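Local coordinates for galactose mutarotase-like protein (Clostridium acetobutylicum, PDB 3OS7) that probably binds carbohydrate and may act as an aldose 1-epimerase, interconverting the anomers of a sugar, at residues Y184-E194 with I266-Y277. Sequence-based numbering, arbitrary orientation. Where two conformers were deposited one is given.
Sequences YHSAFNVPFIE and IEDASKNTRVVY. With EDO (1,2-ethanediol), chain I.
D268 OD2 and the backbone N of F192 are joined through a water that donates a hydrogen bond to D268 OD2 (2.8 Å) and accepts one from F192 N (3.0 Å); S196 OG also bonds to OD2. The same water lies over the centre of one face of the F192 ring. The opposite face carries V275 CG2, 3.5 Å from the ring centroid and 5° off the normal, a well-centred CH-pi contact. F192 is placed there by a chi1 of 53°, with CG lodged between the backbone N and the carbonyl carbon, and I266 CG2 and T273 O meet the rim of the ring in its plane. Farther along, I193 CG2 rests on K271 CG at 3.6 Å. At the other end S186 OG and Y277 OH share a hydrogen bond of 2.7 Å, while F188 CZ comes over one face of the Y277 ring, 3.4 Å from Y277 CD2, with the ring planes inclined at 55°. F188 CB packs on I266 CD1. Strands 263-268 and 273-279 form a hairpin that turns through 269-272, and a G1 beta bulge sets N272 and T273 opposite the single residue D268. Within the galactose mutarotase-like beta-sandwich, side chains on one side of this hairpin pack against the end of strand 178-189 and the loop after it, with strand 201-213 flanking I266 and V190, and strand 329-340 touching T273, Y277 and F188.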
# COMPACT_ATOMS: atom_id res chain seq x y z
N TYR A 184 -0.51 1.03 -2.80
CA TYR A 184 0.15 1.23 -1.53
C TYR A 184 1.57 0.73 -1.60
O TYR A 184 1.87 -0.25 -2.25
CB TYR A 184 -0.53 0.46 -0.43
CG TYR A 184 -1.75 1.13 0.13
CD1 TYR A 184 -2.98 0.97 -0.44
CD2 TYR A 184 -1.65 1.91 1.28
CE1 TYR A 184 -4.08 1.59 0.07
CE2 TYR A 184 -2.72 2.53 1.80
CZ TYR A 184 -3.96 2.36 1.22
OH TYR A 184 -5.06 2.99 1.77
N HIS A 185 2.45 1.41 -0.87
CA HIS A 185 3.85 1.01 -0.78
C HIS A 185 4.12 0.27 0.53
O HIS A 185 5.12 0.50 1.21
CB HIS A 185 4.69 2.25 -0.91
CG HIS A 185 6.08 2.02 -1.39
ND1 HIS A 185 7.00 1.30 -0.66
CD2 HIS A 185 6.73 2.45 -2.50
CE1 HIS A 185 8.16 1.29 -1.30
NE2 HIS A 185 8.02 1.98 -2.43
N SER A 186 3.24 -0.67 0.86
CA SER A 186 3.17 -1.26 2.20
C SER A 186 4.48 -1.95 2.64
O SER A 186 5.02 -2.80 1.93
CB SER A 186 2.01 -2.25 2.21
OG SER A 186 0.86 -1.65 1.64
N ALA A 187 4.94 -1.58 3.84
CA ALA A 187 6.25 -2.00 4.37
C ALA A 187 6.10 -2.96 5.54
O ALA A 187 5.56 -2.58 6.60
CB ALA A 187 7.06 -0.76 4.79
N PHE A 188 6.56 -4.19 5.34
CA PHE A 188 6.40 -5.28 6.30
C PHE A 188 7.69 -5.66 7.01
O PHE A 188 8.72 -5.80 6.38
CB PHE A 188 5.86 -6.52 5.58
CG PHE A 188 4.45 -6.34 5.10
CD1 PHE A 188 3.40 -6.61 5.95
CD2 PHE A 188 4.18 -5.88 3.83
CE1 PHE A 188 2.09 -6.41 5.53
CE2 PHE A 188 2.89 -5.68 3.42
CZ PHE A 188 1.85 -5.96 4.29
N ASN A 189 7.57 -5.92 8.30
CA ASN A 189 8.67 -6.45 9.09
C ASN A 189 8.96 -7.89 8.64
O ASN A 189 8.07 -8.72 8.62
CB ASN A 189 8.32 -6.43 10.58
CG ASN A 189 8.31 -5.04 11.16
OD1 ASN A 189 9.20 -4.22 10.89
ND2 ASN A 189 7.31 -4.77 12.00
N VAL A 190 10.22 -8.18 8.32
CA VAL A 190 10.67 -9.53 8.05
C VAL A 190 12.01 -9.75 8.79
O VAL A 190 13.04 -9.34 8.30
CB VAL A 190 10.85 -9.78 6.52
CG1 VAL A 190 11.25 -11.21 6.26
CG2 VAL A 190 9.59 -9.41 5.71
N PRO A 191 11.99 -10.37 9.98
CA PRO A 191 10.91 -11.04 10.65
C PRO A 191 9.92 -10.10 11.35
O PRO A 191 10.24 -8.94 11.64
CB PRO A 191 11.65 -11.89 11.70
CG PRO A 191 12.75 -11.03 12.12
CD PRO A 191 13.21 -10.38 10.82
N PHE A 192 8.77 -10.64 11.69
CA PHE A 192 7.71 -9.90 12.36
C PHE A 192 7.48 -10.35 13.81
O PHE A 192 6.59 -9.86 14.50
CB PHE A 192 6.42 -9.99 11.54
CG PHE A 192 6.00 -11.42 11.20
CD1 PHE A 192 5.49 -12.25 12.16
CD2 PHE A 192 6.10 -11.89 9.89
CE1 PHE A 192 5.09 -13.54 11.85
CE2 PHE A 192 5.71 -13.19 9.59
CZ PHE A 192 5.19 -14.00 10.56
N ILE A 193 8.32 -11.28 14.29
CA ILE A 193 8.24 -11.75 15.66
C ILE A 193 9.65 -11.84 16.23
O ILE A 193 10.61 -12.08 15.50
CB ILE A 193 7.46 -13.09 15.73
CG1 ILE A 193 7.21 -13.51 17.18
CG2 ILE A 193 8.19 -14.21 14.95
CD1 ILE A 193 5.97 -14.37 17.34
N GLU A 194 9.78 -11.62 17.54
CA GLU A 194 11.08 -11.74 18.22
C GLU A 194 11.51 -13.21 18.32
O GLU A 194 10.69 -14.12 18.34
CB GLU A 194 11.03 -11.12 19.62
CG GLU A 194 12.27 -10.32 19.96
CD GLU A 194 12.28 -8.97 19.26
OE1 GLU A 194 12.56 -8.94 18.03
OE2 GLU A 194 12.02 -7.95 19.95
N ILE A 266 3.14 -13.80 4.55
CA ILE A 266 4.51 -13.97 5.03
C ILE A 266 4.42 -15.04 6.12
O ILE A 266 3.74 -14.84 7.12
CB ILE A 266 5.12 -12.69 5.60
CG1 ILE A 266 4.95 -11.52 4.64
CG2 ILE A 266 6.60 -12.92 5.98
CD1 ILE A 266 5.42 -10.14 5.24
N GLU A 267 5.09 -16.17 5.89
CA GLU A 267 5.03 -17.34 6.77
C GLU A 267 6.36 -17.48 7.49
O GLU A 267 7.42 -17.46 6.85
CB GLU A 267 4.77 -18.62 5.97
CG GLU A 267 3.33 -18.73 5.44
CD GLU A 267 3.05 -19.99 4.66
OE1 GLU A 267 3.96 -20.84 4.52
OE2 GLU A 267 1.89 -20.14 4.22
N ASP A 268 6.28 -17.62 8.80
CA ASP A 268 7.41 -18.01 9.65
C ASP A 268 7.05 -19.34 10.32
O ASP A 268 6.45 -19.40 11.40
CB ASP A 268 7.69 -16.92 10.68
CG ASP A 268 8.96 -17.15 11.43
OD1 ASP A 268 9.42 -18.32 11.46
OD2 ASP A 268 9.51 -16.15 11.97
N ALA A 269 7.39 -20.41 9.62
CA ALA A 269 7.12 -21.76 10.08
C ALA A 269 7.76 -22.01 11.45
O ALA A 269 7.16 -22.65 12.30
CB ALA A 269 7.62 -22.84 9.00
N SER A 270 8.93 -21.44 11.68
CA SER A 270 9.65 -21.61 12.95
C SER A 270 8.80 -21.14 14.14
O SER A 270 8.95 -21.64 15.25
CB SER A 270 11.01 -20.88 12.92
OG SER A 270 10.90 -19.49 13.25
N LYS A 271 7.90 -20.17 13.90
CA LYS A 271 7.00 -19.68 14.94
C LYS A 271 5.53 -20.06 14.70
O LYS A 271 4.64 -19.58 15.40
CB LYS A 271 7.15 -18.17 15.05
CG LYS A 271 8.55 -17.74 15.46
CD LYS A 271 8.82 -18.19 16.90
CE LYS A 271 10.14 -17.67 17.45
NZ LYS A 271 10.25 -18.02 18.90
N ASN A 272 5.28 -20.92 13.72
CA ASN A 272 3.93 -21.36 13.36
C ASN A 272 2.92 -20.21 13.16
O ASN A 272 1.73 -20.36 13.49
CB ASN A 272 3.34 -22.36 14.37
CG ASN A 272 2.26 -23.23 13.73
OD1 ASN A 272 2.53 -23.92 12.75
ND2 ASN A 272 1.02 -23.17 14.23
N THR A 273 3.40 -19.12 12.60
CA THR A 273 2.59 -17.92 12.38
C THR A 273 2.71 -17.40 10.95
O THR A 273 3.79 -17.35 10.38
CB THR A 273 3.07 -16.81 13.34
OG1 THR A 273 3.13 -17.33 14.67
CG2 THR A 273 2.14 -15.58 13.32
N ARG A 274 1.57 -16.94 10.41
CA ARG A 274 1.47 -16.37 9.07
C ARG A 274 0.87 -14.97 9.19
O ARG A 274 -0.14 -14.80 9.88
CB ARG A 274 0.55 -17.24 8.21
CG ARG A 274 0.35 -16.71 6.85
CD ARG A 274 -0.65 -17.51 6.06
NE ARG A 274 -0.18 -18.86 5.84
CZ ARG A 274 -0.69 -19.95 6.37
NH1 ARG A 274 -1.71 -19.88 7.21
NH2 ARG A 274 -0.14 -21.14 6.10
N VAL A 275 1.48 -13.99 8.53
CA VAL A 275 0.89 -12.66 8.35
C VAL A 275 0.21 -12.64 7.00
O VAL A 275 0.80 -13.04 6.00
CB VAL A 275 1.94 -11.53 8.44
CG1 VAL A 275 1.34 -10.21 7.96
CG2 VAL A 275 2.46 -11.41 9.91
N VAL A 276 -1.05 -12.25 6.97
CA VAL A 276 -1.85 -12.27 5.74
C VAL A 276 -2.23 -10.86 5.31
O VAL A 276 -2.73 -10.06 6.12
CB VAL A 276 -3.14 -13.11 5.92
CG1 VAL A 276 -3.92 -13.15 4.60
CG2 VAL A 276 -2.83 -14.54 6.41
N TYR A 277 -2.03 -10.58 4.03
CA TYR A 277 -2.37 -9.30 3.41
C TYR A 277 -3.32 -9.61 2.25
O TYR A 277 -2.90 -9.92 1.13
CB TYR A 277 -1.09 -8.63 2.90
CG TYR A 277 -1.19 -7.20 2.39
CD1 TYR A 277 -2.26 -6.37 2.68
CD2 TYR A 277 -0.13 -6.66 1.62
CE1 TYR A 277 -2.26 -5.04 2.24
CE2 TYR A 277 -0.16 -5.36 1.17
CZ TYR A 277 -1.22 -4.56 1.47
OH TYR A 277 -1.23 -3.23 1.04
C1 EDO I . 10.23 -6.82 14.23
O1 EDO I . 10.74 -5.63 14.83
C2 EDO I . 10.89 -8.01 14.92
O2 EDO I . 10.34 -8.13 16.23
O HOH W 1 8.52 -13.62 11.47